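Local coordinates for antigen MTB48, Mycobacterial protein (Mycobacterium smegmatis, PDB 4WJ1) that belongs to the ESX-1 type VII secretion system as EspB and probably takes part in DNA conjugation, at least in the recipient strain, at residues Y10-P13 with G14-R17; A43-Y46 with S47-A51. One frame throughout, in Å; residues are numbered along the deposited sequence.

In the fold
The chain holds the PE and PPE portions of EspB, drawn out into a long helical bundle. From the N terminus, contact 1 starts helix 12-22, and contact 2 follows in series near the beginning of helix 40-96. Contact 1 spans the loop-to-helix start and contact 2 two turns of helix, so neither closes a long loop, and they neither nest nor cross. Their centres are 46 Å apart, on opposite sides of the centre of the chain. Helix 40-96 links them: its later part receives Tyr-10, Leu-12 and Leu-15 of contact 1, whereas its early turns, at contact 2, pack against helices 154-178 and 187-230, joining the PE and PPE portions.

Contact 1: residues Y10-P13 with G14-R17; sequences YELP and GLER
The N-terminal turn of helix 12-22, with Glu-11 as N-cap residue, is built by Glu-11, Leu-12 and Pro-13 offering their carbonyls to Leu-15, Glu-16 and Arg-17. Leu-15 N donates to Glu-11 O at 3.1 Å, in the plane of that carbonyl, and makes a second, weak bond to Leu-12 O. Glu-16 N reaches Leu-12 O at 3.1 Å. The straightest bond joins Arg-17 N to Pro-13 O, 2.9 Å long with an angle of 174° at the hydrogen. Pro-13, the second residue of the helix, has no N-H to give, which costs little in a first turn, where amides have no preceding helical carbonyl to meet.

On the inner side Leu-15 holds its CG anti to its own carbonyl carbon (chi1 -64°), and CD1 runs back toward the start of the turn. Leu-15 CD1 touches Leu-12 CD2 at 4.2 Å and Tyr-10 CB at 4.3 Å. The three side chains form an apolar patch against helix 40-96, where Tyr-10 stacks on Tyr-81 and Leu-15 meets Ala-78. Trp-184 also touches Tyr-10 and Leu-15.

On another side Arg-17, its chain bent at chi2 and chi3, folds back so that one guanidinium face lies over Gly-14 CA, 3.8 Å from the plane. Arg-17 NH1 remains 5.9 Å from Glu-11 OE1, too far for a salt bridge, though the opposite charges probably attract. Glu-16 leads away and forms a salt bridge with Arg-75 of helix 40-96.

The chemistry thus divides the turn: leucine and tyrosine carbons seat it on the long helix, the Glu-16 carboxylate adds an ionic tie to that helix, and the negative charge of Glu-11, at the N-cap position, would probably suit the helix dipole.

Contact 2: residues A43-Y46 with S47-A51; sequences ASVY and SKLMA
Early in the long helix 40-96 of the PE portion, two regular alpha-helical turns run from Ala-43 to Met-50, the carbonyls of Ala-43 through Tyr-46 bonding the amides of Ser-47 through Met-50. Four amides are satisfied in sequence: Ser-47 N by Ala-43 O, Lys-48 N by Ser-44 O, Leu-49 N by Val-45 O and Met-50 N by Tyr-46 O, the last at 2.9 Å. Ser-47 OG, set between its own backbone N and carbonyl carbon (chi1 65°), turns back on the helix. The one proton of Ser-47 OG can go to Ala-43 O, 3.1 Å away, or to Ser-44 O at 2.9 Å, and the choice is not settled; each carbonyl already accepts an amide. Tyr-46 OH is hydrogen-bonded to Ala-33 O, fixing the far end of the ring.

Val-45 and Leu-49 meet through CG1 and CD1 and reach Phe-220 of helix 187-230, while Tyr-46, Leu-49 and Met-50 touch Met-156 of helix 154-178. Met-50, a selenomethionine, lies across the tyrosine in a Met-aromatic contact: SE approaches obliquely, and Met-50 CG sits over one ring face as a CH-pi partner, 3.6 Å from the centroid and 3.4 Å from Tyr-46 CZ.

Contact 1: residues Y10-P13 with G14-R17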
# COMPACT_ATOMS: atom_id res chain seq x y z
N TYR A 10 -13.77 32.48 5.08
CA TYR A 10 -12.52 31.91 4.58
C TYR A 10 -11.36 32.81 4.92
O TYR A 10 -11.51 34.02 4.97
CB TYR A 10 -12.58 31.71 3.08
CG TYR A 10 -13.18 32.91 2.40
CD1 TYR A 10 -12.42 34.03 2.11
CD2 TYR A 10 -14.53 32.94 2.09
CE1 TYR A 10 -12.97 35.14 1.52
CE2 TYR A 10 -15.11 34.04 1.49
CZ TYR A 10 -14.32 35.14 1.21
OH TYR A 10 -14.90 36.23 0.61
N GLU A 11 -10.20 32.22 5.14
CA GLU A 11 -8.98 32.99 5.15
C GLU A 11 -8.10 32.42 4.07
O GLU A 11 -7.71 31.25 4.13
CB GLU A 11 -8.32 32.96 6.52
CG GLU A 11 -8.99 33.93 7.49
CD GLU A 11 -8.93 33.47 8.94
OE1 GLU A 11 -8.04 32.65 9.27
OE2 GLU A 11 -9.77 33.92 9.74
N LEU A 12 -7.83 33.23 3.05
CA LEU A 12 -7.16 32.72 1.85
C LEU A 12 -5.78 32.09 2.15
O LEU A 12 -5.48 31.02 1.61
CB LEU A 12 -7.03 33.84 0.82
CG LEU A 12 -8.39 34.42 0.39
CD1 LEU A 12 -8.19 35.66 -0.46
CD2 LEU A 12 -9.21 33.37 -0.37
N PRO A 13 -4.95 32.72 3.00
CA PRO A 13 -3.69 32.02 3.31
C PRO A 13 -3.91 30.67 3.97
O PRO A 13 -3.18 29.73 3.67
CB PRO A 13 -2.98 32.98 4.28
CG PRO A 13 -3.54 34.32 3.96
CD PRO A 13 -4.97 34.09 3.56
N GLY A 14 -4.91 30.57 4.84
CA GLY A 14 -5.24 29.31 5.47
C GLY A 14 -5.61 28.25 4.44
O GLY A 14 -5.32 27.07 4.61
N LEU A 15 -6.24 28.68 3.35
CA LEU A 15 -6.59 27.75 2.29
C LEU A 15 -5.33 27.29 1.55
O LEU A 15 -5.22 26.12 1.19
CB LEU A 15 -7.60 28.37 1.33
CG LEU A 15 -9.00 28.73 1.86
CD1 LEU A 15 -9.84 29.33 0.76
CD2 LEU A 15 -9.71 27.55 2.45
N GLU A 16 -4.38 28.19 1.32
CA GLU A 16 -3.09 27.80 0.75
C GLU A 16 -2.39 26.78 1.62
O GLU A 16 -2.00 25.72 1.13
CB GLU A 16 -2.16 28.99 0.55
CG GLU A 16 -1.90 29.34 -0.90
CD GLU A 16 -1.58 28.14 -1.76
OE1 GLU A 16 -0.63 27.41 -1.44
OE2 GLU A 16 -2.30 27.93 -2.76
N ARG A 17 -2.22 27.10 2.90
CA ARG A 17 -1.57 26.19 3.84
C ARG A 17 -2.18 24.80 3.73
O ARG A 17 -1.47 23.81 3.71
CB ARG A 17 -1.66 26.70 5.29
CG ARG A 17 -0.54 27.66 5.71
CD ARG A 17 -0.99 28.73 6.74
NE ARG A 17 -2.05 28.26 7.65
CZ ARG A 17 -2.80 29.06 8.41
NH1 ARG A 17 -2.63 30.38 8.39
NH2 ARG A 17 -3.73 28.54 9.21

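Contact 2: residues A43-Y46 with S47-A51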
# COMPACT_ATOMS: atom_id res chain seq x y z
N ALA A 43 8.18 -20.15 -5.11
CA ALA A 43 7.90 -19.23 -6.21
C ALA A 43 6.47 -18.75 -6.15
O ALA A 43 6.17 -17.60 -6.50
CB ALA A 43 8.17 -19.89 -7.56
N SER A 44 5.59 -19.64 -5.74
CA SER A 44 4.17 -19.36 -5.79
C SER A 44 3.85 -18.33 -4.74
O SER A 44 3.29 -17.28 -5.05
CB SER A 44 3.35 -20.62 -5.57
OG SER A 44 2.00 -20.27 -5.35
N VAL A 45 4.22 -18.62 -3.49
CA VAL A 45 3.97 -17.69 -2.39
C VAL A 45 4.67 -16.36 -2.67
O VAL A 45 4.08 -15.30 -2.51
CB VAL A 45 4.43 -18.27 -1.05
CG1 VAL A 45 4.36 -17.22 0.04
CG2 VAL A 45 3.58 -19.47 -0.69
N TYR A 46 5.91 -16.42 -3.12
CA TYR A 46 6.65 -15.22 -3.47
C TYR A 46 5.94 -14.33 -4.49
O TYR A 46 5.83 -13.12 -4.29
CB TYR A 46 8.01 -15.59 -4.03
CG TYR A 46 8.76 -14.43 -4.61
CD1 TYR A 46 9.43 -13.52 -3.78
CD2 TYR A 46 8.83 -14.25 -5.98
CE1 TYR A 46 10.14 -12.45 -4.31
CE2 TYR A 46 9.52 -13.18 -6.53
CZ TYR A 46 10.18 -12.30 -5.69
OH TYR A 46 10.87 -11.24 -6.24
N SER A 47 5.48 -14.92 -5.58
CA SER A 47 4.90 -14.13 -6.64
C SER A 47 3.59 -13.51 -6.15
O SER A 47 3.19 -12.44 -6.63
CB SER A 47 4.67 -14.99 -7.88
OG SER A 47 3.71 -15.99 -7.62
N LYS A 48 2.94 -14.16 -5.19
CA LYS A 48 1.73 -13.61 -4.57
C LYS A 48 2.06 -12.36 -3.77
O LYS A 48 1.44 -11.32 -3.95
CB LYS A 48 1.04 -14.64 -3.68
CG LYS A 48 0.42 -15.78 -4.48
CD LYS A 48 -0.42 -16.72 -3.64
CE LYS A 48 -1.01 -17.82 -4.51
NZ LYS A 48 -1.93 -18.72 -3.76
N LEU A 49 3.05 -12.47 -2.89
CA LEU A 49 3.45 -11.33 -2.08
C LEU A 49 3.90 -10.17 -2.95
O LEU A 49 3.61 -9.02 -2.64
CB LEU A 49 4.54 -11.70 -1.10
CG LEU A 49 4.09 -12.62 0.02
CD1 LEU A 49 5.31 -13.17 0.78
CD2 LEU A 49 3.15 -11.90 0.95
N MSE A 50 4.63 -10.46 -4.02
CA MSE A 50 5.09 -9.40 -4.91
C MSE A 50 3.89 -8.73 -5.58
O MSE A 50 3.87 -7.52 -5.80
CB MSE A 50 6.06 -9.94 -5.96
CG MSE A 50 7.39 -10.44 -5.42
SE MSE A 50 8.30 -9.22 -4.17
CE MSE A 50 7.68 -10.09 -2.53
N ALA A 51 2.88 -9.53 -5.91
CA ALA A 51 1.72 -9.01 -6.62
C ALA A 51 0.93 -8.08 -5.70
O ALA A 51 0.50 -7.01 -6.11
CB ALA A 51 0.84 -10.15 -7.12